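Glycine oxidase (Bacillus cereus ATCC 14579, PDB 7CYX) is an FAD-dependent oxidase that probably converts glycine, oxygen and water to glyoxylate, hydrogen peroxide and ammonium, a step linked to thiamine diphosphate biosynthesis. Local coordinates at residues R81-V86 with A166-A171; I98-D103 with A288-P293; Q240-P245 with I253-G258; G326-T331 with A349-G354. All blocks are in the same frame, centred on the assembly; numbering follows the deposited sequence.

Interaction 1 of 4, residues R81-V86 with A166-A171; sequences REKTGV and AAISGA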
# COMPACT_ATOMS: atom_id res chain seq x y z
N ARG A 81 6.64 3.04 -8.45
CA ARG A 81 6.74 3.66 -7.13
C ARG A 81 7.14 5.14 -7.29
O ARG A 81 6.42 6.01 -6.79
CB ARG A 81 7.69 2.88 -6.22
CG ARG A 81 8.10 3.61 -4.95
CD ARG A 81 6.96 4.16 -4.09
NE ARG A 81 7.05 5.61 -3.84
CZ ARG A 81 6.69 6.23 -2.72
NH1 ARG A 81 6.46 5.54 -1.62
NH2 ARG A 81 6.57 7.55 -2.71
N GLU A 82 8.22 5.40 -8.04
CA GLU A 82 8.80 6.73 -8.18
C GLU A 82 7.80 7.68 -8.86
O GLU A 82 7.73 8.84 -8.50
CB GLU A 82 10.13 6.70 -8.94
CG GLU A 82 11.33 6.71 -7.99
CD GLU A 82 12.65 6.26 -8.59
OE1 GLU A 82 13.12 6.90 -9.55
OE2 GLU A 82 13.21 5.25 -8.08
N LYS A 83 7.02 7.17 -9.80
CA LYS A 83 6.14 8.00 -10.58
C LYS A 83 4.80 8.22 -9.87
O LYS A 83 4.22 9.29 -9.99
CB LYS A 83 5.93 7.35 -11.95
CG LYS A 83 5.23 8.22 -12.98
CD LYS A 83 4.87 7.45 -14.22
CE LYS A 83 4.17 8.27 -15.28
NZ LYS A 83 3.94 7.45 -16.49
N THR A 84 4.28 7.21 -9.17
CA THR A 84 2.86 7.26 -8.77
C THR A 84 2.69 7.25 -7.26
O THR A 84 1.57 7.52 -6.78
CB THR A 84 2.06 6.05 -9.29
OG1 THR A 84 2.45 4.88 -8.57
CG2 THR A 84 2.24 5.84 -10.77
N GLY A 85 3.74 6.86 -6.55
CA GLY A 85 3.75 6.73 -5.11
C GLY A 85 3.34 5.34 -4.64
O GLY A 85 3.62 4.97 -3.50
N VAL A 86 2.69 4.58 -5.54
CA VAL A 86 2.20 3.24 -5.22
C VAL A 86 3.36 2.26 -5.34
O VAL A 86 3.96 2.20 -6.38
CB VAL A 86 1.05 2.82 -6.15
CG1 VAL A 86 0.70 1.35 -5.94
CG2 VAL A 86 -0.18 3.69 -5.96
N ALA A 166 -0.59 5.88 -16.10
CA ALA A 166 -1.21 6.22 -17.36
C ALA A 166 -1.85 7.61 -17.25
O ALA A 166 -1.70 8.41 -18.16
CB ALA A 166 -2.25 5.20 -17.74
N ALA A 167 -2.58 7.84 -16.15
CA ALA A 167 -3.34 9.08 -15.95
C ALA A 167 -2.37 10.27 -15.84
O ALA A 167 -2.58 11.31 -16.47
CB ALA A 167 -4.23 8.97 -14.73
N ILE A 168 -1.32 10.09 -15.04
CA ILE A 168 -0.25 11.06 -14.88
C ILE A 168 0.33 11.43 -16.26
O ILE A 168 0.64 12.61 -16.51
CB ILE A 168 0.81 10.52 -13.90
CG1 ILE A 168 0.28 10.57 -12.46
CG2 ILE A 168 2.13 11.27 -14.04
CD1 ILE A 168 1.04 9.73 -11.46
N SER A 169 0.42 10.42 -17.12
CA SER A 169 0.96 10.61 -18.49
C SER A 169 -0.14 11.10 -19.42
O SER A 169 0.05 11.04 -20.61
CB SER A 169 1.61 9.37 -18.98
OG SER A 169 2.91 9.25 -18.44
N GLY A 170 -1.28 11.50 -18.87
CA GLY A 170 -2.36 12.08 -19.69
C GLY A 170 -3.51 11.15 -20.00
O GLY A 170 -4.41 11.57 -20.71
N ALA A 171 -3.50 9.92 -19.49
CA ALA A 171 -4.63 9.04 -19.84
C ALA A 171 -5.89 9.48 -19.10
O ALA A 171 -5.78 9.93 -17.97
CB ALA A 171 -4.30 7.61 -19.58
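Lys83 and Ile168 run past each other in opposite directions between the ends of helices 73-84 and 155-168. The lysine reaches out as a straight rod. Its CG stands anti to the backbone N (chi1 -170°), and every later torsion is extended. This carries the ammonium group to the far segment, where Lys83 NZ donates to Ser169 OG at 2.8 Å. NZ also bonds to the hydroxyl of Ser165, one helical turn earlier, so two serines hold the charged tip.

Ile168 comes back the other way alongside the lysine. Its two branches do different jobs. CG2 of Ile168 lies against CE of Lys83 at 3.8 Å. CD1 of Ile168 goes further and settles beside the main chain of the first helix, 3.5 Å from Lys83 O and 4.1 Å from Thr84 CA.

Thr84 crosses the isoleucine at about a right angle and offers it a methyl, with Thr84 CG2 4.1 Å from Ile168 CD1. Its hydroxyl is turned to its own helix. Thr84 OG1 bonds to Leu80 O. It also accepts from Val86 N at 3.1 Å, and this second bond makes an ST turn at the helix end.

The contact is at the surface and near the dimer interface. Arg81 forms a salt bridge with Asp87 of the second subunit, and Ile168 packs on Gln240 of that subunit. Helix 155-168 closes with a Schellman motif in which Ala171 N bonds to Ala166 O and Gly170 N to Ala167 O. The arrangement is a meeting of two helix C-terminal ends, one finished by an ST turn and the other by a Schellman motif.

Interaction 2 of 4, residues I98-D103 with A288-P293; sequences IAQNED and AYTILP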
# COMPACT_ATOMS: atom_id res chain seq x y z
N ILE A 98 5.90 -27.88 -2.46
CA ILE A 98 6.02 -28.82 -1.36
C ILE A 98 5.37 -30.14 -1.75
O ILE A 98 4.50 -30.19 -2.63
CB ILE A 98 5.39 -28.23 -0.09
CG1 ILE A 98 3.90 -27.97 -0.27
CG2 ILE A 98 6.15 -26.98 0.35
CD1 ILE A 98 3.20 -27.63 1.00
N ALA A 99 5.77 -31.21 -1.05
CA ALA A 99 5.21 -32.54 -1.22
C ALA A 99 5.10 -33.21 0.15
O ALA A 99 6.04 -33.14 0.94
CB ALA A 99 6.07 -33.34 -2.17
N GLN A 100 3.95 -33.86 0.38
CA GLN A 100 3.61 -34.49 1.65
C GLN A 100 3.56 -36.02 1.50
O GLN A 100 3.47 -36.73 2.49
CB GLN A 100 2.28 -33.93 2.14
CG GLN A 100 2.32 -32.43 2.44
CD GLN A 100 0.94 -31.84 2.64
OE1 GLN A 100 0.19 -31.64 1.69
NE2 GLN A 100 0.60 -31.56 3.89
N ASN A 101 3.64 -36.51 0.25
CA ASN A 101 3.71 -37.94 -0.09
C ASN A 101 4.59 -38.15 -1.34
O ASN A 101 4.92 -37.20 -2.08
CB ASN A 101 2.31 -38.53 -0.30
CG ASN A 101 1.58 -37.90 -1.46
OD1 ASN A 101 2.03 -37.96 -2.59
ND2 ASN A 101 0.44 -37.29 -1.19
N GLU A 102 4.89 -39.44 -1.61
CA GLU A 102 5.93 -39.89 -2.56
C GLU A 102 5.52 -39.67 -4.02
O GLU A 102 6.36 -39.34 -4.87
CB GLU A 102 6.26 -41.36 -2.30
CG GLU A 102 7.16 -41.57 -1.09
CD GLU A 102 8.63 -41.24 -1.31
OE1 GLU A 102 9.34 -41.03 -0.30
OE2 GLU A 102 9.07 -41.20 -2.49
N ASP A 103 4.23 -39.88 -4.34
CA ASP A 103 3.72 -39.54 -5.67
C ASP A 103 4.09 -38.08 -5.96
O ASP A 103 4.56 -37.75 -7.04
CB ASP A 103 2.20 -39.68 -5.80
CG ASP A 103 1.61 -40.97 -5.24
OD1 ASP A 103 2.24 -41.57 -4.34
OD2 ASP A 103 0.51 -41.34 -5.70
N ALA A 288 -5.02 -26.10 4.33
CA ALA A 288 -3.94 -25.21 4.75
C ALA A 288 -3.35 -25.69 6.08
O ALA A 288 -2.15 -25.48 6.33
CB ALA A 288 -4.41 -23.79 4.87
N TYR A 289 -4.19 -26.33 6.90
CA TYR A 289 -3.80 -26.78 8.22
C TYR A 289 -2.76 -27.91 8.08
O TYR A 289 -1.86 -27.99 8.90
CB TYR A 289 -5.01 -27.22 9.05
CG TYR A 289 -6.07 -26.20 9.38
CD1 TYR A 289 -5.83 -24.83 9.33
CD2 TYR A 289 -7.34 -26.61 9.79
CE1 TYR A 289 -6.81 -23.91 9.66
CE2 TYR A 289 -8.32 -25.70 10.14
CZ TYR A 289 -8.07 -24.34 10.06
OH TYR A 289 -9.03 -23.41 10.38
N THR A 290 -2.89 -28.76 7.07
CA THR A 290 -1.97 -29.88 6.87
C THR A 290 -0.57 -29.38 6.43
O THR A 290 0.40 -30.12 6.56
CB THR A 290 -2.46 -30.89 5.82
OG1 THR A 290 -2.24 -30.26 4.56
CG2 THR A 290 -3.91 -31.31 5.95
N ILE A 291 -0.49 -28.17 5.86
CA ILE A 291 0.76 -27.57 5.38
C ILE A 291 1.38 -26.73 6.50
O ILE A 291 2.62 -26.67 6.63
CB ILE A 291 0.53 -26.71 4.12
CG1 ILE A 291 0.39 -27.55 2.85
CG2 ILE A 291 1.64 -25.68 3.94
CD1 ILE A 291 -0.88 -28.33 2.74
N LEU A 292 0.53 -26.05 7.28
CA LEU A 292 0.94 -24.94 8.14
C LEU A 292 -0.05 -24.82 9.29
O LEU A 292 -0.92 -23.96 9.28
CB LEU A 292 0.99 -23.65 7.31
CG LEU A 292 2.01 -22.60 7.74
CD1 LEU A 292 1.80 -21.28 7.01
CD2 LEU A 292 1.98 -22.39 9.23
N PRO A 293 0.06 -25.70 10.30
CA PRO A 293 -0.93 -25.82 11.37
C PRO A 293 -1.17 -24.54 12.19
O PRO A 293 -2.28 -24.29 12.64
CB PRO A 293 -0.35 -26.90 12.30
CG PRO A 293 0.59 -27.69 11.42
CD PRO A 293 1.15 -26.68 10.44
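Gln100 points its side chain across to Thr290 and Ile291. From CB the chain leaves with CG anti to the carbonyl carbon (chi1 -63°) and stays extended to the amide. CB and CG serve as the stem. CD is the first atom to meet the other segment, with Gln100 CD 4.0 Å from Ile291 CD1. At the tip the amide splits its work. Gln100 OE1 lies 3.6 Å from the methyl Ile291 CD1, which is only packing. Gln100 NE2 donates to Thr290 OG1 at 3.2 Å. That bond is almost straight, 178° at the hydrogen, and the hydroxyl oxygen lies in the amide plane. Thr290 O is also near NE2, but the angle is too poor for a bond.

Further partners fix both groups. Ser140 OG bonds to the same NE2, and Thr290 OG1 bonds back to Arg287 O in its own helix. The amide nitrogen thus has two hydroxyl partners, which probably hold the amide in this rotation.

The apolar half lies beside it. Ile98 CD1 presses on Ile291 CG1 at 3.4 Å and on Ile291 CG2 at 3.9 Å, the two side chains crossing obliquely. Strand 246-248 shares a backbone hydrogen bond with Ile98 through Phe247. Asn101 follows as the N-cap of helix 102-116, its OD1 accepting from Glu104 N.

This is helix-on-sheet packing: the C-terminal part of helix 278-291 packs against the large mixed sheet, over the end of strand 95-99 and the neighbouring strands 246-248 and 251-256. Such a sheet is the core of the substrate-binding domain in the D-amino acid oxidase family.

Interaction 3 of 4, residues Q240-P245 with I253-G258; sequences QLLKAP and ITPKRG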
# COMPACT_ATOMS: atom_id res chain seq x y z
N GLN A 240 5.86 -14.70 12.38
CA GLN A 240 6.56 -14.79 11.10
C GLN A 240 6.34 -16.18 10.51
O GLN A 240 7.22 -17.03 10.54
CB GLN A 240 8.06 -14.54 11.32
CG GLN A 240 8.49 -13.09 11.12
CD GLN A 240 9.59 -12.99 10.08
OE1 GLN A 240 10.62 -13.67 10.14
NE2 GLN A 240 9.36 -12.15 9.08
N LEU A 241 5.14 -16.42 9.96
CA LEU A 241 4.66 -17.80 9.71
C LEU A 241 5.32 -18.40 8.47
O LEU A 241 5.59 -19.59 8.45
CB LEU A 241 3.13 -17.80 9.60
CG LEU A 241 2.35 -17.90 10.91
CD1 LEU A 241 0.87 -18.10 10.64
CD2 LEU A 241 2.88 -19.02 11.80
N LEU A 242 5.49 -17.58 7.42
CA LEU A 242 6.13 -17.91 6.16
C LEU A 242 6.92 -16.68 5.73
O LEU A 242 6.40 -15.57 5.83
CB LEU A 242 5.09 -18.17 5.07
CG LEU A 242 4.69 -19.61 4.79
CD1 LEU A 242 3.73 -19.65 3.61
CD2 LEU A 242 5.90 -20.49 4.53
N LYS A 243 8.12 -16.90 5.21
CA LYS A 243 8.95 -15.86 4.59
C LYS A 243 8.57 -15.78 3.11
O LYS A 243 8.46 -14.71 2.54
CB LYS A 243 10.44 -16.21 4.79
CG LYS A 243 11.33 -15.10 5.35
CD LYS A 243 12.81 -15.48 5.48
CE LYS A 243 13.65 -15.13 4.26
NZ LYS A 243 14.12 -13.72 4.27
N ALA A 244 8.41 -16.95 2.48
CA ALA A 244 8.17 -17.09 1.05
C ALA A 244 6.89 -17.88 0.80
O ALA A 244 6.49 -18.71 1.61
CB ALA A 244 9.35 -17.78 0.41
N PRO A 245 6.25 -17.71 -0.37
CA PRO A 245 5.04 -18.46 -0.68
C PRO A 245 5.33 -19.96 -0.76
O PRO A 245 6.43 -20.36 -1.10
CB PRO A 245 4.60 -17.91 -2.04
CG PRO A 245 5.39 -16.63 -2.22
CD PRO A 245 6.70 -16.87 -1.49
N ILE A 253 -0.24 -20.87 -0.26
CA ILE A 253 -0.27 -20.06 0.97
C ILE A 253 0.75 -18.98 0.68
O ILE A 253 1.86 -19.32 0.35
CB ILE A 253 0.11 -20.86 2.22
CG1 ILE A 253 -0.74 -22.12 2.36
CG2 ILE A 253 0.02 -19.98 3.45
CD1 ILE A 253 -0.63 -22.77 3.71
N THR A 254 0.36 -17.72 0.73
CA THR A 254 1.37 -16.70 0.41
C THR A 254 1.35 -15.59 1.44
O THR A 254 0.28 -15.18 1.82
CB THR A 254 1.05 -15.99 -0.90
OG1 THR A 254 1.25 -16.97 -1.90
CG2 THR A 254 1.97 -14.84 -1.19
N PRO A 255 2.52 -15.18 1.95
CA PRO A 255 2.58 -13.96 2.76
C PRO A 255 2.32 -12.73 1.90
O PRO A 255 2.54 -12.79 0.69
CB PRO A 255 4.03 -13.92 3.28
CG PRO A 255 4.80 -14.70 2.23
CD PRO A 255 3.84 -15.80 1.78
N LYS A 256 1.86 -11.65 2.53
CA LYS A 256 1.81 -10.31 1.97
C LYS A 256 2.23 -9.31 3.05
O LYS A 256 2.13 -9.63 4.23
CB LYS A 256 0.40 -10.00 1.45
CG LYS A 256 -0.09 -10.87 0.31
CD LYS A 256 0.72 -10.67 -0.95
CE LYS A 256 0.25 -11.52 -2.11
NZ LYS A 256 1.17 -11.42 -3.26
N ARG A 257 2.70 -8.12 2.62
CA ARG A 257 2.96 -6.97 3.47
C ARG A 257 1.98 -6.98 4.64
O ARG A 257 0.74 -7.07 4.43
CB ARG A 257 2.63 -5.63 2.80
CG ARG A 257 3.49 -5.23 1.62
CD ARG A 257 3.49 -3.72 1.51
NE ARG A 257 3.28 -3.16 0.18
CZ ARG A 257 2.11 -2.72 -0.27
NH1 ARG A 257 2.06 -2.20 -1.48
NH2 ARG A 257 1.02 -2.82 0.47
N GLY A 258 2.51 -6.84 5.85
CA GLY A 258 1.70 -6.48 6.98
C GLY A 258 1.11 -7.67 7.71
O GLY A 258 0.04 -7.56 8.32
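Pro255 lays its ring against the main chain of 242-245. CB of Pro255 sits 3.9 Å from Leu242 O, and CG of Pro255 is 3.7 Å from Lys243 O. CD of Pro255 touches Pro245 N at 3.8 Å. Leu242 reaches past this ring with CD1, which meets Ile253 CG2 at 3.7 Å, the two side chains crossing at about a right angle. Pro245 touches Thr254 with its ring carbons. Its CB is 3.5 Å from Thr254 OG1, and its CG touches the methyl of the same threonine.

No hydrogen bond spans the segments, and neither proline has an N-H to give. A CA-H...O contact runs instead from Pro245 CA to Ile253 O, 3.5 Å apart. Pro245 leads directly into strand 246-248, which pairs antiparallel with 251-256 as a beta hairpin in the large mixed sheet. The backbone pair Ile253 and Ile246 continues the pairing from here.

The second shell fixes the loop. The carboxylate of Glu134 accepts from Lys243 N through OE2 and from Ala244 N through OE1. Tyr261 packs on Leu242 and Pro255. On the cofactor side, Leu49, an FAD-binding residue, lies on both Pro245 and Thr254, and Lys256 NZ bonds to Ala47 O, Val153 O and His152 ND1.

Interaction 4 of 4, residues G326-T331 with A349-G354; sequences GLYACT and ADLIEG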
# COMPACT_ATOMS: atom_id res chain seq x y z
N GLY A 326 -7.22 -0.96 -36.60
CA GLY A 326 -7.22 -0.32 -35.30
C GLY A 326 -7.94 -1.13 -34.23
O GLY A 326 -8.13 -0.63 -33.12
N LEU A 327 -8.36 -2.37 -34.57
CA LEU A 327 -9.09 -3.21 -33.62
C LEU A 327 -8.12 -4.27 -33.07
O LEU A 327 -7.60 -5.10 -33.81
CB LEU A 327 -10.30 -3.81 -34.35
CG LEU A 327 -11.49 -4.34 -33.53
CD1 LEU A 327 -11.62 -5.84 -33.68
CD2 LEU A 327 -11.43 -3.95 -32.06
N TYR A 328 -7.87 -4.19 -31.77
CA TYR A 328 -6.90 -5.01 -31.10
C TYR A 328 -7.62 -5.79 -30.00
O TYR A 328 -8.70 -5.40 -29.57
CB TYR A 328 -5.75 -4.16 -30.54
CG TYR A 328 -4.97 -3.35 -31.55
CD1 TYR A 328 -5.43 -2.12 -31.95
CD2 TYR A 328 -3.79 -3.82 -32.12
CE1 TYR A 328 -4.77 -1.36 -32.91
CE2 TYR A 328 -3.10 -3.07 -33.06
CZ TYR A 328 -3.60 -1.83 -33.45
OH TYR A 328 -2.96 -1.03 -34.36
N ALA A 329 -6.94 -6.85 -29.51
CA ALA A 329 -7.43 -7.74 -28.47
C ALA A 329 -6.26 -8.10 -27.55
O ALA A 329 -5.15 -8.27 -28.03
CB ALA A 329 -8.02 -8.99 -29.08
N CYS A 330 -6.56 -8.27 -26.25
CA CYS A 330 -5.58 -8.61 -25.23
C CYS A 330 -6.32 -9.11 -23.97
O CYS A 330 -6.45 -8.38 -23.01
CB CYS A 330 -4.65 -7.43 -24.94
SG CYS A 330 -3.15 -7.89 -24.03
N THR A 331 -6.79 -10.37 -24.01
CA THR A 331 -7.51 -11.04 -22.91
C THR A 331 -7.44 -12.55 -23.07
O THR A 331 -7.21 -13.03 -24.15
CB THR A 331 -9.01 -10.72 -22.84
OG1 THR A 331 -9.41 -10.43 -24.18
CG2 THR A 331 -9.33 -9.57 -21.91
N ALA A 349 1.76 -2.26 -27.08
CA ALA A 349 2.15 -0.91 -27.48
C ALA A 349 3.13 -0.95 -28.67
O ALA A 349 2.98 -0.16 -29.61
CB ALA A 349 2.72 -0.15 -26.31
N ASP A 350 4.08 -1.89 -28.66
CA ASP A 350 4.99 -2.12 -29.79
C ASP A 350 4.17 -2.37 -31.06
O ASP A 350 4.40 -1.74 -32.10
CB ASP A 350 5.96 -3.27 -29.52
CG ASP A 350 7.19 -2.92 -28.69
OD1 ASP A 350 7.36 -1.73 -28.31
OD2 ASP A 350 7.99 -3.86 -28.45
N LEU A 351 3.18 -3.27 -30.96
CA LEU A 351 2.33 -3.65 -32.08
C LEU A 351 1.48 -2.47 -32.55
O LEU A 351 1.21 -2.31 -33.75
CB LEU A 351 1.43 -4.80 -31.64
CG LEU A 351 0.34 -5.19 -32.64
CD1 LEU A 351 0.98 -5.63 -33.96
CD2 LEU A 351 -0.55 -6.29 -32.07
N ILE A 352 0.97 -1.68 -31.61
CA ILE A 352 0.15 -0.54 -31.98
C ILE A 352 1.02 0.49 -32.73
O ILE A 352 0.51 1.17 -33.60
CB ILE A 352 -0.55 0.05 -30.74
CG1 ILE A 352 -1.67 -0.88 -30.28
CG2 ILE A 352 -1.04 1.47 -31.00
CD1 ILE A 352 -2.27 -0.56 -28.92
N GLU A 353 2.31 0.60 -32.37
CA GLU A 353 3.26 1.57 -32.96
C GLU A 353 3.99 0.98 -34.19
O GLU A 353 5.00 1.52 -34.62
CB GLU A 353 4.35 1.96 -31.95
CG GLU A 353 3.90 2.91 -30.87
CD GLU A 353 5.03 3.48 -30.01
OE1 GLU A 353 6.10 2.83 -29.92
OE2 GLU A 353 4.83 4.57 -29.43
N GLY A 354 3.55 -0.18 -34.69
CA GLY A 354 4.16 -0.82 -35.83
C GLY A 354 5.57 -1.34 -35.56
O GLY A 354 6.25 -1.76 -36.50
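Tyr328 on strand 327-331 meets Leu351 and Ile352 on helix 341-352, a strand-to-helix contact within the Rossmann-type FAD domain. The strand runs parallel to 203-206 in its six-stranded sheet, and the helix packs beside helix 14-25.

The CB of Tyr328 points toward the helix. CG stands anti to the carbonyl carbon (chi1 -60°), and the ring lies with one face against Ile352. CG1 of Ile352 is 3.8 Å from the centroid of the Tyr328 ring and 12° off the ring normal, a CH-pi contact over the centre. Leu351 approaches differently. Its CG is at the ring edge, near the plane, 4.1 Å from Tyr328 CE2. CD2 of Leu351 is likewise 4.1 Å from Tyr328 CD2. One branched side chain therefore meets the flat side and its neighbour the rim. The phenol oxygen goes on past the face contact, with Tyr328 OH 3.9 Å from Ile352 CA.

Around the contact, Lys203 touches both Tyr328 and Ile352, and Leu23 backs Ile352. Farther along the strand, Cys330 and Thr331 form a classic beta bulge against Tyr317, and Thr331 touches FAD.

The segments share no hydrogen bond or salt bridge, so CH-pi and dispersion contacts carry this buried join.

Interactions 2 and 3 belong to one part of the fold. They reach the same large sheet, and their centres are about 17 Å apart. They touch directly: Ile291 CG2 lies 3.7 Å from Ile253 CD1, and Leu292 CD1 is 4.0 Å from Leu242 CG. Along the chain, interaction 3 is nested inside the loop closed by interaction 2. Interaction 4 lies across the chain's centre from both, about 44 Å from interaction 2 between centres. Interactions 1 and 3 do not touch within the chain, but both meet the second subunit. The side chain of Thr254 in interaction 3 is about 7 Å from FAD; that of Tyr328 is about 14 Å away, though Thr331 of its strand touches the cofactor.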